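Local atomic coordinates of condensin complex subunit 3 (Schizosaccharomyces pombe, PDB entry 5OQR), a protein that serves as a regulatory subunit of condensin, the complex required to convert interphase chromatin into condensed, mitotic-like chromosomes. Residues Gly637-Gln642 and Ala701-Val706; Ile648-Leu653 and Lys728-Leu733; Gln678-Thr683 and Asn705-Leu710; His709-Ile714 and Ser732-Leu737; Arg750-Leu755 and Lys775-Leu780. All coordinates share one frame; numbering follows the deposited sequence.

Interaction 1: Gly637-Gln642 and Ala701-Val706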
# COMPACT_ATOMS: atom_id res chain seq x y z
N GLY A 637 -0.72 19.87 5.43
CA GLY A 637 0.26 20.76 4.84
C GLY A 637 0.21 22.16 5.42
O GLY A 637 1.25 22.81 5.56
N ALA A 638 -0.98 22.64 5.76
CA ALA A 638 -1.14 24.00 6.24
C ALA A 638 -2.25 24.06 7.28
O ALA A 638 -3.22 23.31 7.21
CB ALA A 638 -1.45 24.96 5.09
N HIS A 639 -2.08 24.96 8.25
CA HIS A 639 -3.14 25.21 9.22
C HIS A 639 -4.42 25.68 8.54
O HIS A 639 -5.52 25.35 8.98
CB HIS A 639 -2.68 26.25 10.24
CG HIS A 639 -3.80 26.93 10.97
ND1 HIS A 639 -4.35 26.43 12.12
CD2 HIS A 639 -4.48 28.06 10.69
CE1 HIS A 639 -5.32 27.23 12.53
NE2 HIS A 639 -5.41 28.23 11.68
N GLU A 640 -4.28 26.45 7.46
CA GLU A 640 -5.45 26.99 6.78
C GLU A 640 -6.25 25.90 6.08
O GLU A 640 -7.45 26.06 5.87
CB GLU A 640 -5.03 28.06 5.77
CG GLU A 640 -4.42 29.31 6.39
CD GLU A 640 -2.99 29.10 6.85
OE1 GLU A 640 -2.44 28.01 6.62
OE2 GLU A 640 -2.42 30.03 7.45
N ASN A 641 -5.60 24.79 5.70
CA ASN A 641 -6.33 23.70 5.07
C ASN A 641 -7.17 22.95 6.08
O ASN A 641 -8.29 22.53 5.78
CB ASN A 641 -5.35 22.75 4.38
CG ASN A 641 -4.73 23.35 3.13
OD1 ASN A 641 -5.21 24.36 2.62
ND2 ASN A 641 -3.67 22.74 2.65
N GLN A 642 -6.65 22.76 7.30
CA GLN A 642 -7.45 22.13 8.35
C GLN A 642 -8.66 22.99 8.69
O GLN A 642 -9.74 22.46 8.96
CB GLN A 642 -6.59 21.90 9.59
CG GLN A 642 -5.41 20.97 9.34
CD GLN A 642 -4.70 20.57 10.62
OE1 GLN A 642 -4.16 21.42 11.33
NE2 GLN A 642 -4.69 19.28 10.91
N ALA A 701 0.75 33.48 16.88
CA ALA A 701 0.08 33.89 18.11
C ALA A 701 -1.42 33.64 18.05
O ALA A 701 -1.87 32.55 18.39
CB ALA A 701 0.38 35.36 18.41
N LEU A 702 -2.21 34.63 17.62
CA LEU A 702 -3.65 34.43 17.63
C LEU A 702 -4.04 33.73 16.33
O LEU A 702 -4.60 34.31 15.40
CB LEU A 702 -4.43 35.72 17.82
CG LEU A 702 -5.93 35.42 18.08
CD1 LEU A 702 -6.14 34.39 19.20
CD2 LEU A 702 -6.70 36.67 18.40
N ASN A 703 -3.66 32.46 16.26
CA ASN A 703 -4.29 31.48 15.38
C ASN A 703 -5.35 30.76 16.19
O ASN A 703 -5.07 30.29 17.30
CB ASN A 703 -3.25 30.49 14.85
CG ASN A 703 -2.98 30.63 13.37
OD1 ASN A 703 -3.58 31.46 12.68
ND2 ASN A 703 -2.05 29.83 12.87
N HIS A 704 -6.56 30.68 15.67
CA HIS A 704 -7.63 30.01 16.39
C HIS A 704 -7.53 28.50 16.17
O HIS A 704 -7.22 28.03 15.08
CB HIS A 704 -8.99 30.53 15.94
CG HIS A 704 -9.18 31.99 16.18
ND1 HIS A 704 -9.37 32.52 17.43
CD2 HIS A 704 -9.18 33.04 15.32
CE1 HIS A 704 -9.49 33.83 17.34
NE2 HIS A 704 -9.38 34.17 16.07
N ASN A 705 -7.77 27.75 17.24
CA ASN A 705 -7.71 26.30 17.18
C ASN A 705 -8.83 25.77 16.30
O ASN A 705 -9.99 26.15 16.46
CB ASN A 705 -7.80 25.72 18.59
CG ASN A 705 -7.55 24.23 18.62
OD1 ASN A 705 -8.48 23.43 18.60
ND2 ASN A 705 -6.28 23.85 18.67
N VAL A 706 -8.47 24.89 15.36
CA VAL A 706 -9.46 24.36 14.43
C VAL A 706 -10.51 23.54 15.16
O VAL A 706 -11.70 23.57 14.82
CB VAL A 706 -8.77 23.54 13.33
CG1 VAL A 706 -9.79 22.97 12.35
CG2 VAL A 706 -7.75 24.38 12.59
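His639, in the first turn of helix 639-661, faces Asn703 and His704 in the loop before helix 706-717 and Val706 at the start of that helix, where HEAT repeat 9 of this all-helical solenoid begins. Its CG is anti to the backbone N (chi1 159°), on a CB that already points toward that loop. The Asn703 amide reaches it tip to tip and stacks on one face, the two planes only 22° apart. Asn703 ND2 sits off-centre over the rim of the ring, 3.7 Å from His639 CD2. In the ring plane, at the edge, the backbone O of His704 lies 3.3 Å from His639 CE1.

The tighter half of the contact is deeper, where Val706 is buried. Its CG2 comes obliquely to the imidazole, 3.7 Å from His639 CE1, and is also 4.1 Å from Gln642 CB. The amide end of Gln642 turns elsewhere, with NE2 bonded to the backbone O atoms of Trp682 and Asp684. The outer half is looser: Asn703 is partly exposed, and His704 is exposed, its ring lying against Trp643 and bonding weakly through ND1 to Asp747. An alanine in place of His639 would probably leave the Asn703 amide without the surface it stacks on and open a gap beside the Val706 methyl. On the inner side, Val706 CG1 rests against the backbone O of Gln642 at 3.4 Å.

Interaction 2: Ile648-Leu653 and Lys728-Leu733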
# COMPACT_ATOMS: atom_id res chain seq x y z
N ILE A 648 -16.61 22.93 6.66
CA ILE A 648 -17.62 22.13 5.98
C ILE A 648 -17.79 20.77 6.62
O ILE A 648 -18.66 20.00 6.20
CB ILE A 648 -17.30 21.99 4.48
CG1 ILE A 648 -15.91 21.41 4.24
CG2 ILE A 648 -17.43 23.33 3.78
CD1 ILE A 648 -15.87 19.90 4.16
N PHE A 649 -16.97 20.45 7.62
CA PHE A 649 -17.08 19.21 8.39
C PHE A 649 -18.52 18.80 8.64
O PHE A 649 -18.96 17.73 8.21
CB PHE A 649 -16.34 19.41 9.72
CG PHE A 649 -16.23 18.18 10.56
CD1 PHE A 649 -17.32 17.72 11.28
CD2 PHE A 649 -15.04 17.50 10.67
CE1 PHE A 649 -17.22 16.59 12.06
CE2 PHE A 649 -14.93 16.38 11.45
CZ PHE A 649 -16.02 15.92 12.15
N CYS A 650 -19.28 19.64 9.35
CA CYS A 650 -20.60 19.24 9.81
C CYS A 650 -21.53 18.93 8.64
O CYS A 650 -22.24 17.92 8.65
CB CYS A 650 -21.20 20.33 10.70
SG CYS A 650 -20.38 20.52 12.29
N ASP A 651 -21.53 19.79 7.63
CA ASP A 651 -22.43 19.59 6.50
C ASP A 651 -22.06 18.34 5.72
O ASP A 651 -22.94 17.60 5.26
CB ASP A 651 -22.42 20.82 5.59
CG ASP A 651 -22.50 22.12 6.37
OD1 ASP A 651 -23.62 22.62 6.58
OD2 ASP A 651 -21.43 22.63 6.78
N ALA A 652 -20.76 18.08 5.55
CA ALA A 652 -20.33 16.86 4.89
C ALA A 652 -20.75 15.63 5.69
O ALA A 652 -21.25 14.65 5.12
CB ALA A 652 -18.82 16.87 4.69
N LEU A 653 -20.57 15.67 7.01
CA LEU A 653 -20.89 14.51 7.83
C LEU A 653 -22.39 14.28 7.91
O LEU A 653 -22.85 13.14 7.92
CB LEU A 653 -20.30 14.70 9.23
CG LEU A 653 -20.25 13.46 10.12
CD1 LEU A 653 -19.35 12.39 9.53
CD2 LEU A 653 -19.75 13.86 11.51
N LYS A 728 -27.74 13.27 18.58
CA LYS A 728 -26.90 12.56 19.54
C LYS A 728 -25.47 12.44 19.02
O LYS A 728 -24.51 12.69 19.75
CB LYS A 728 -27.47 11.17 19.82
CG LYS A 728 -28.34 11.07 21.06
CD LYS A 728 -28.31 9.67 21.66
CE LYS A 728 -26.94 9.33 22.24
NZ LYS A 728 -26.98 8.17 23.18
N PHE A 729 -25.32 12.03 17.76
CA PHE A 729 -24.00 11.72 17.24
C PHE A 729 -23.15 12.98 17.12
O PHE A 729 -21.95 12.95 17.40
CB PHE A 729 -24.12 11.03 15.88
CG PHE A 729 -22.80 10.70 15.26
CD1 PHE A 729 -22.36 11.38 14.15
CD2 PHE A 729 -21.98 9.73 15.82
CE1 PHE A 729 -21.14 11.09 13.58
CE2 PHE A 729 -20.76 9.44 15.26
CZ PHE A 729 -20.33 10.12 14.14
N MET A 730 -23.75 14.09 16.69
CA MET A 730 -22.99 15.33 16.58
C MET A 730 -22.46 15.79 17.93
O MET A 730 -21.37 16.36 18.01
CB MET A 730 -23.85 16.42 15.94
CG MET A 730 -24.36 16.08 14.55
SD MET A 730 -23.04 15.67 13.39
CE MET A 730 -22.27 17.27 13.16
N ILE A 731 -23.22 15.55 19.00
CA ILE A 731 -22.75 15.88 20.34
C ILE A 731 -21.62 14.95 20.75
O ILE A 731 -20.67 15.36 21.43
CB ILE A 731 -23.92 15.84 21.34
CG1 ILE A 731 -24.89 16.98 21.06
CG2 ILE A 731 -23.42 15.92 22.79
CD1 ILE A 731 -26.24 16.83 21.74
N SER A 732 -21.69 13.68 20.34
CA SER A 732 -20.64 12.73 20.64
C SER A 732 -19.27 13.24 20.22
O SER A 732 -18.26 12.91 20.84
CB SER A 732 -20.92 11.40 19.94
OG SER A 732 -21.02 11.58 18.54
N LEU A 733 -19.21 14.06 19.17
CA LEU A 733 -17.92 14.52 18.66
C LEU A 733 -17.26 15.52 19.60
O LEU A 733 -16.03 15.58 19.65
CB LEU A 733 -18.11 15.14 17.27
CG LEU A 733 -18.86 14.25 16.28
CD1 LEU A 733 -19.09 14.99 14.98
CD2 LEU A 733 -18.10 12.96 16.05
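Leu653 pushes one methyl, CD2, into a hollow on the opposite helix lined by Phe729, Met730 and Leu733. Phe729 forms one wall with the rim of its ring: CE1 is 3.7 Å from Leu653 CD2, the methyl lies near the ring plane, and the two side chains cross at about a right angle. Another wall is Leu733, which meets Leu653 tip to tip, its CD1 also 3.7 Å from Leu653 CD2. Met730 SD borders the hollow more distantly.

The fit works in the other direction as well. Leu733 CD1 is itself a bump, lodged between Leu653 and Phe649, residues one helical turn apart. It reaches the edge of the Phe649 ring near its plane, 3.8 Å from CE1.

The two helices belong to a HEAT-type alpha solenoid but are not neighbours in sequence; helices 669-682 and 706-717 come between them along the chain. Their local axes run at 144°, roughly antiparallel, and approach no closer than 12.2 Å, so the gap is bridged mostly by the ends of side chains. Helix 669-682 borders one flank, with Met679 against both Phe649 and Leu653, while helix 706-717 borders Cys650 through Met713 and Ile714.

On that second flank Met730 fills the space with a folded chain. CG is anti to its carbonyl carbon, and bends at chi2 (-56°) and chi3 (-70°) swing SD and then CE round toward the first helix. The terminal methyl settles over Cys650, with Met730 CE 3.9 Å from SG and 4.1 Å from CB of that residue.

Interaction 3: Gln678-Thr683 and Asn705-Leu710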
# COMPACT_ATOMS: atom_id res chain seq x y z
N GLN A 678 -11.82 9.99 11.18
CA GLN A 678 -10.92 10.39 10.11
C GLN A 678 -10.93 11.90 9.91
O GLN A 678 -9.88 12.55 9.94
CB GLN A 678 -11.30 9.68 8.81
CG GLN A 678 -10.56 8.37 8.57
CD GLN A 678 -9.24 8.58 7.86
OE1 GLN A 678 -8.32 9.19 8.40
NE2 GLN A 678 -9.15 8.09 6.63
N MET A 679 -12.12 12.47 9.72
CA MET A 679 -12.23 13.91 9.56
C MET A 679 -11.65 14.65 10.76
O MET A 679 -11.10 15.74 10.61
CB MET A 679 -13.69 14.32 9.36
CG MET A 679 -14.41 13.63 8.23
SD MET A 679 -15.90 14.55 7.79
CE MET A 679 -16.86 13.32 6.93
N LEU A 680 -11.78 14.08 11.96
CA LEU A 680 -11.23 14.72 13.15
C LEU A 680 -9.71 14.70 13.15
O LEU A 680 -9.07 15.66 13.57
CB LEU A 680 -11.78 14.05 14.41
CG LEU A 680 -13.21 14.41 14.80
CD1 LEU A 680 -13.70 13.49 15.90
CD2 LEU A 680 -13.31 15.86 15.23
N ASP A 681 -9.11 13.60 12.69
CA ASP A 681 -7.66 13.54 12.57
C ASP A 681 -7.16 14.57 11.56
O ASP A 681 -6.14 15.23 11.80
CB ASP A 681 -7.22 12.14 12.18
CG ASP A 681 -7.56 11.11 13.24
OD1 ASP A 681 -6.99 10.00 13.19
OD2 ASP A 681 -8.38 11.42 14.12
N TRP A 682 -7.86 14.71 10.43
CA TRP A 682 -7.46 15.69 9.43
C TRP A 682 -7.43 17.10 10.00
O TRP A 682 -6.62 17.92 9.57
CB TRP A 682 -8.42 15.63 8.24
CG TRP A 682 -8.35 14.37 7.45
CD1 TRP A 682 -7.34 13.45 7.44
CD2 TRP A 682 -9.34 13.87 6.54
NE1 TRP A 682 -7.64 12.42 6.59
CE2 TRP A 682 -8.86 12.65 6.03
CE3 TRP A 682 -10.58 14.34 6.12
CZ2 TRP A 682 -9.58 11.90 5.11
CZ3 TRP A 682 -11.30 13.59 5.21
CH2 TRP A 682 -10.80 12.38 4.71
N THR A 683 -8.31 17.40 10.95
CA THR A 683 -8.43 18.74 11.50
C THR A 683 -7.62 18.92 12.78
O THR A 683 -7.61 20.02 13.33
CB THR A 683 -9.90 19.05 11.77
OG1 THR A 683 -10.51 17.96 12.46
CG2 THR A 683 -10.64 19.25 10.47
N ASN A 705 -7.77 27.75 17.24
CA ASN A 705 -7.71 26.30 17.18
C ASN A 705 -8.83 25.77 16.30
O ASN A 705 -9.99 26.15 16.46
CB ASN A 705 -7.80 25.72 18.59
CG ASN A 705 -7.55 24.23 18.62
OD1 ASN A 705 -8.48 23.43 18.60
ND2 ASN A 705 -6.28 23.85 18.67
N VAL A 706 -8.47 24.89 15.36
CA VAL A 706 -9.46 24.36 14.43
C VAL A 706 -10.51 23.54 15.16
O VAL A 706 -11.70 23.57 14.82
CB VAL A 706 -8.77 23.54 13.33
CG1 VAL A 706 -9.79 22.97 12.35
CG2 VAL A 706 -7.75 24.38 12.59
N HIS A 707 -10.09 22.79 16.18
CA HIS A 707 -11.03 21.93 16.89
C HIS A 707 -11.98 22.75 17.75
O HIS A 707 -13.17 22.42 17.85
CB HIS A 707 -10.27 20.91 17.73
CG HIS A 707 -9.96 19.64 17.00
ND1 HIS A 707 -9.27 18.59 17.59
CD2 HIS A 707 -10.24 19.23 15.74
CE1 HIS A 707 -9.15 17.61 16.72
NE2 HIS A 707 -9.73 17.97 15.59
N LEU A 708 -11.48 23.81 18.39
CA LEU A 708 -12.39 24.69 19.11
C LEU A 708 -13.28 25.45 18.14
O LEU A 708 -14.44 25.75 18.46
CB LEU A 708 -11.60 25.66 19.98
CG LEU A 708 -12.40 26.34 21.10
CD1 LEU A 708 -12.90 25.32 22.11
CD2 LEU A 708 -11.57 27.40 21.79
N HIS A 709 -12.77 25.77 16.95
CA HIS A 709 -13.62 26.32 15.90
C HIS A 709 -14.66 25.30 15.45
O HIS A 709 -15.80 25.65 15.15
CB HIS A 709 -12.77 26.77 14.72
CG HIS A 709 -13.56 27.11 13.50
ND1 HIS A 709 -13.44 26.42 12.31
CD2 HIS A 709 -14.50 28.07 13.28
CE1 HIS A 709 -14.26 26.93 11.41
NE2 HIS A 709 -14.92 27.93 11.97
N LEU A 710 -14.27 24.02 15.40
CA LEU A 710 -15.21 22.98 15.01
C LEU A 710 -16.31 22.81 16.05
O LEU A 710 -17.47 22.52 15.70
CB LEU A 710 -14.47 21.66 14.78
CG LEU A 710 -15.32 20.48 14.32
CD1 LEU A 710 -15.97 20.77 12.98
CD2 LEU A 710 -14.47 19.23 14.24
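A chi1 of 48° holds Thr683 OG1 between its own backbone N and carbonyl carbon, facing the ring edge of His707, while Leu710, its CG anti to the backbone N (chi1 -178°), extends toward Leu680. The imidazole of His707 spans from the start of helix 706-717 to the last turn of helix 669-682. Its NE2 donates to the backbone O of Leu680 at 3.1 Å, with an N-H...O angle of 149° and the oxygen in the ring plane. Thr683 OG1 lies at the same edge, 3.2 Å from His707 NE2.

Beside this polar spot the contact is apolar. Leu680 CD2 meets Leu710 CD2 at 3.7 Å, the two side chains crossing at about a right angle, and Thr683 CB lies 4.0 Å from Val706 CG1. Asn705 is the N-cap of helix 706-717: its OD1 takes Leu708 N at 3.0 Å on an in-plane lone pair and His707 N more weakly. These are consecutive helices of the HEAT solenoid, linked by a long loop.

The other ring nitrogen, His707 ND1, is bonded to the backbone N of Lys738. Accepting there and donating through NE2, the buried ring is probably a neutral tautomer, its rotation fixed by bonds at both nitrogens.

Interaction 4: His709-Ile714 and Ser732-Leu737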
# COMPACT_ATOMS: atom_id res chain seq x y z
N HIS A 709 -12.77 25.77 16.95
CA HIS A 709 -13.62 26.32 15.90
C HIS A 709 -14.66 25.30 15.45
O HIS A 709 -15.80 25.65 15.15
CB HIS A 709 -12.77 26.77 14.72
CG HIS A 709 -13.56 27.11 13.50
ND1 HIS A 709 -13.44 26.42 12.31
CD2 HIS A 709 -14.50 28.07 13.28
CE1 HIS A 709 -14.26 26.93 11.41
NE2 HIS A 709 -14.92 27.93 11.97
N LEU A 710 -14.27 24.02 15.40
CA LEU A 710 -15.21 22.98 15.01
C LEU A 710 -16.31 22.81 16.05
O LEU A 710 -17.47 22.52 15.70
CB LEU A 710 -14.47 21.66 14.78
CG LEU A 710 -15.32 20.48 14.32
CD1 LEU A 710 -15.97 20.77 12.98
CD2 LEU A 710 -14.47 19.23 14.24
N ALA A 711 -15.98 22.96 17.33
CA ALA A 711 -17.00 22.94 18.37
C ALA A 711 -18.06 24.00 18.11
O ALA A 711 -19.26 23.72 18.17
CB ALA A 711 -16.35 23.16 19.73
N ASN A 712 -17.64 25.22 17.80
CA ASN A 712 -18.59 26.28 17.47
C ASN A 712 -19.44 25.88 16.27
O ASN A 712 -20.65 26.15 16.25
CB ASN A 712 -17.85 27.58 17.19
CG ASN A 712 -17.01 28.04 18.36
OD1 ASN A 712 -17.31 27.71 19.51
ND2 ASN A 712 -15.96 28.79 18.08
N MET A 713 -18.84 25.25 15.26
CA MET A 713 -19.61 24.79 14.11
C MET A 713 -20.68 23.80 14.53
O MET A 713 -21.84 23.89 14.10
CB MET A 713 -18.68 24.15 13.07
CG MET A 713 -17.61 25.07 12.51
SD MET A 713 -18.27 26.56 11.75
CE MET A 713 -19.24 25.86 10.42
N ILE A 714 -20.31 22.84 15.37
CA ILE A 714 -21.26 21.82 15.82
C ILE A 714 -22.43 22.48 16.55
O ILE A 714 -23.60 22.20 16.26
CB ILE A 714 -20.55 20.79 16.71
CG1 ILE A 714 -19.52 20.02 15.87
CG2 ILE A 714 -21.55 19.82 17.33
CD1 ILE A 714 -18.60 19.12 16.67
N SER A 732 -21.69 13.68 20.34
CA SER A 732 -20.64 12.73 20.64
C SER A 732 -19.27 13.24 20.22
O SER A 732 -18.26 12.91 20.84
CB SER A 732 -20.92 11.40 19.94
OG SER A 732 -21.02 11.58 18.54
N LEU A 733 -19.21 14.06 19.17
CA LEU A 733 -17.92 14.52 18.66
C LEU A 733 -17.26 15.52 19.60
O LEU A 733 -16.03 15.58 19.65
CB LEU A 733 -18.11 15.14 17.27
CG LEU A 733 -18.86 14.25 16.28
CD1 LEU A 733 -19.09 14.99 14.98
CD2 LEU A 733 -18.10 12.96 16.05
N LEU A 734 -18.05 16.30 20.34
CA LEU A 734 -17.48 17.25 21.28
C LEU A 734 -16.56 16.57 22.29
O LEU A 734 -15.58 17.17 22.74
CB LEU A 734 -18.59 18.00 22.01
CG LEU A 734 -19.38 19.00 21.17
CD1 LEU A 734 -20.72 19.29 21.81
CD2 LEU A 734 -18.59 20.28 20.97
N GLY A 735 -16.84 15.32 22.64
CA GLY A 735 -15.99 14.59 23.55
C GLY A 735 -14.69 14.11 22.93
O GLY A 735 -13.73 13.86 23.66
N LYS A 736 -14.66 13.97 21.61
CA LYS A 736 -13.45 13.51 20.93
C LYS A 736 -12.53 14.65 20.52
O LYS A 736 -11.37 14.40 20.19
CB LYS A 736 -13.83 12.70 19.68
CG LYS A 736 -14.86 11.62 19.94
CD LYS A 736 -15.28 10.93 18.66
CE LYS A 736 -16.40 9.94 18.90
NZ LYS A 736 -16.03 8.90 19.90
N LEU A 737 -13.02 15.89 20.54
CA LEU A 737 -12.20 17.02 20.16
C LEU A 737 -10.95 17.10 21.02
O LEU A 737 -10.94 16.69 22.19
CB LEU A 737 -12.99 18.32 20.28
CG LEU A 737 -14.23 18.45 19.40
CD1 LEU A 737 -15.01 19.71 19.77
CD2 LEU A 737 -13.86 18.47 17.93
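HEAT repeat 9 contains an antiparallel helix pair, 706-717 and 725-736, and here the faces the two helices turn to each other meet: Leu710, Ala711 and Ile714 on one helix against Leu733, Leu734 and Leu737 on the other chain segment. The local axes are almost exactly antiparallel, at 172°, and lie 10.3 Å apart. The small side chain of Ala711 lies at the closest backbone approach, where its CA and the CA of Leu734 are 6.4 Å apart. It is met by two leucine methyls, with CB 3.7 Å from Leu737 CD1 and 3.9 Å from Leu734 CD2. Leu737 spreads its two methyls over neighbouring residues of the facing helix: while CD1 lies on Ala711, CD2 reaches Leu710 CD2 at 3.8 Å, and the two side chains cross obliquely.

At the other end of the patch, Ile714 has CG1 anti to its carbonyl carbon and continues straight at chi2 (171°), which brings CD1 nearest to Leu733 CB. Ile714 CD1 is 4.1 Å from Leu733 CB, and the two side chains meet at about a right angle. No hydrogen bond joins the segments; the grip is entirely apolar.

Helices pack round this pair from several directions. Helix 639-661 touches Ile714 through Cys650, and helix 669-682 brings Leu680 onto Leu737 and Ala676 onto Leu733. From the following helix pair, Phe776 of helix 767-785 reaches Ala711, Leu734 and Leu737.

Interaction 5: Arg750-Leu755 and Lys775-Leu780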
# COMPACT_ATOMS: atom_id res chain seq x y z
N ARG A 750 -15.74 32.44 23.93
CA ARG A 750 -16.55 32.50 22.72
C ARG A 750 -17.28 31.18 22.47
O ARG A 750 -18.44 31.17 22.05
CB ARG A 750 -15.68 32.86 21.51
CG ARG A 750 -16.42 33.67 20.46
CD ARG A 750 -16.07 33.24 19.05
NE ARG A 750 -16.96 33.85 18.07
CZ ARG A 750 -17.10 33.44 16.81
NH1 ARG A 750 -16.40 32.41 16.36
NH2 ARG A 750 -17.94 34.06 16.00
N THR A 751 -16.61 30.06 22.73
CA THR A 751 -17.25 28.76 22.51
C THR A 751 -18.34 28.51 23.54
O THR A 751 -19.37 27.90 23.22
CB THR A 751 -16.20 27.64 22.54
OG1 THR A 751 -15.30 27.81 21.44
CG2 THR A 751 -16.85 26.27 22.44
N LYS A 752 -18.13 28.95 24.78
CA LYS A 752 -19.17 28.81 25.79
C LYS A 752 -20.42 29.60 25.40
O LYS A 752 -21.54 29.14 25.60
CB LYS A 752 -18.66 29.26 27.16
CG LYS A 752 -19.65 29.05 28.28
CD LYS A 752 -18.98 29.04 29.64
CE LYS A 752 -19.99 28.83 30.76
NZ LYS A 752 -21.00 29.92 30.81
N ARG A 753 -20.23 30.80 24.84
CA ARG A 753 -21.37 31.53 24.28
C ARG A 753 -22.10 30.70 23.25
O ARG A 753 -23.34 30.69 23.21
CB ARG A 753 -20.89 32.85 23.67
CG ARG A 753 -21.11 34.07 24.54
CD ARG A 753 -19.93 35.02 24.47
NE ARG A 753 -19.56 35.33 23.09
CZ ARG A 753 -18.39 35.83 22.73
NH1 ARG A 753 -17.45 36.07 23.64
NH2 ARG A 753 -18.14 36.08 21.45
N LYS A 754 -21.36 29.99 22.39
CA LYS A 754 -21.99 29.09 21.43
C LYS A 754 -22.73 27.97 22.15
O LYS A 754 -23.86 27.63 21.80
CB LYS A 754 -20.93 28.52 20.48
CG LYS A 754 -21.01 29.05 19.07
CD LYS A 754 -20.36 30.41 18.94
CE LYS A 754 -20.53 30.95 17.53
NZ LYS A 754 -20.16 32.39 17.43
N LEU A 755 -22.09 27.37 23.15
CA LEU A 755 -22.74 26.36 23.97
C LEU A 755 -24.07 26.88 24.52
O LEU A 755 -25.10 26.20 24.42
CB LEU A 755 -21.80 25.95 25.12
CG LEU A 755 -22.18 24.86 26.13
CD1 LEU A 755 -23.21 25.34 27.16
CD2 LEU A 755 -22.66 23.61 25.44
N LYS A 775 -19.55 17.97 30.75
CA LYS A 775 -18.11 17.80 30.85
C LYS A 775 -17.37 18.76 29.93
O LYS A 775 -16.28 19.24 30.28
CB LYS A 775 -17.74 16.36 30.51
CG LYS A 775 -16.42 15.89 31.11
CD LYS A 775 -16.19 14.41 30.86
CE LYS A 775 -17.17 13.54 31.64
NZ LYS A 775 -17.88 12.57 30.75
N PHE A 776 -17.95 19.07 28.77
CA PHE A 776 -17.34 20.04 27.87
C PHE A 776 -17.45 21.45 28.43
O PHE A 776 -16.49 22.22 28.38
CB PHE A 776 -18.01 19.95 26.49
CG PHE A 776 -17.27 20.68 25.41
CD1 PHE A 776 -16.26 20.05 24.71
CD2 PHE A 776 -17.58 21.99 25.10
CE1 PHE A 776 -15.57 20.72 23.71
CE2 PHE A 776 -16.90 22.66 24.10
CZ PHE A 776 -15.90 22.02 23.40
N GLU A 777 -18.62 21.80 28.97
CA GLU A 777 -18.81 23.14 29.53
C GLU A 777 -17.87 23.39 30.70
O GLU A 777 -17.36 24.50 30.87
CB GLU A 777 -20.26 23.32 29.95
CG GLU A 777 -20.64 24.74 30.27
CD GLU A 777 -22.13 24.91 30.49
OE1 GLU A 777 -22.56 26.01 30.88
OE2 GLU A 777 -22.87 23.93 30.28
N ARG A 778 -17.62 22.36 31.52
CA ARG A 778 -16.71 22.52 32.64
C ARG A 778 -15.26 22.57 32.19
O ARG A 778 -14.44 23.26 32.81
CB ARG A 778 -16.92 21.40 33.65
CG ARG A 778 -18.13 21.60 34.55
CD ARG A 778 -18.14 20.60 35.69
NE ARG A 778 -18.36 19.24 35.23
CZ ARG A 778 -19.54 18.64 35.15
NH1 ARG A 778 -20.65 19.29 35.50
NH2 ARG A 778 -19.62 17.39 34.71
N MET A 779 -14.92 21.86 31.12
CA MET A 779 -13.58 21.97 30.56
C MET A 779 -13.29 23.41 30.14
O MET A 779 -12.20 23.94 30.40
CB MET A 779 -13.43 21.01 29.38
CG MET A 779 -12.14 21.19 28.57
SD MET A 779 -12.26 22.41 27.24
CE MET A 779 -13.44 21.63 26.15
N LEU A 780 -14.25 24.06 29.48
CA LEU A 780 -14.06 25.45 29.09
C LEU A 780 -13.79 26.33 30.30
O LEU A 780 -12.86 27.15 30.29
CB LEU A 780 -15.30 25.95 28.33
CG LEU A 780 -15.58 25.26 26.99
CD1 LEU A 780 -16.95 25.64 26.47
CD2 LEU A 780 -14.51 25.62 25.98
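The Phe776 ring meets Thr751 edge-on: Thr751 CG2 lies in the ring plane, 4.0 Å from CE2, while the methyl CE of Met779, from the same helix as Phe776, covers one face toward the rim. The contact joins helices 745-759 and 767-785, the antiparallel pair that ends the alpha solenoid, their local axes 10.2 Å apart at 153°. Thr751 CG2 is anti to the backbone N (chi1 of the OG1 branch -65°), which leaves OG1 to bond Asn712 OD1 in helix 706-717.

A second flat group in the contact is the carboxylate of Glu777, on the more exposed side. Its extended chain crosses Leu755 at about a right angle, with OE2 3.4 Å from Leu755 CD1. Glu777 OE1 lies 3.8 Å from Lys752 CE, but Lys752 NZ is 4.2 Å from OE1, beyond a salt bridge, and pairs instead with Glu756. An alanine in place of Glu777 removes the carboxylate, and would probably leave a gap beside Leu755 CD1 and Lys752 CE, with one negative charge fewer near that ammonium. Leu780 packs alongside, its CD1 4.1 Å from Thr751 CG2 and 3.9 Å from the backbone N of Lys752.

All five contacts sit in the C-terminal part of the solenoid, and several share residues: Val706 in interactions 1 and 3, Leu710 in 3 and 4, Leu733 in 2 and 4. Interactions 2, 3 and 4 form a continuous, largely apolar core with centres 8 to 11 Å apart: Phe649 CG meets Leu710 CD1 at 3.6 Å, and Leu680 CD2 meets Leu737 CD2 at 3.8 Å. Interaction 1 joins interaction 3 where Gln642 NE2 lies 2.7 Å from Trp682 O, a probable hydrogen bond. Interaction 5 leans on interaction 4, with centres 10 Å apart and Asn712 OD1 2.8 Å from Thr751 OG1. Interactions 1 and 5, about 20 Å apart between centres, do not touch.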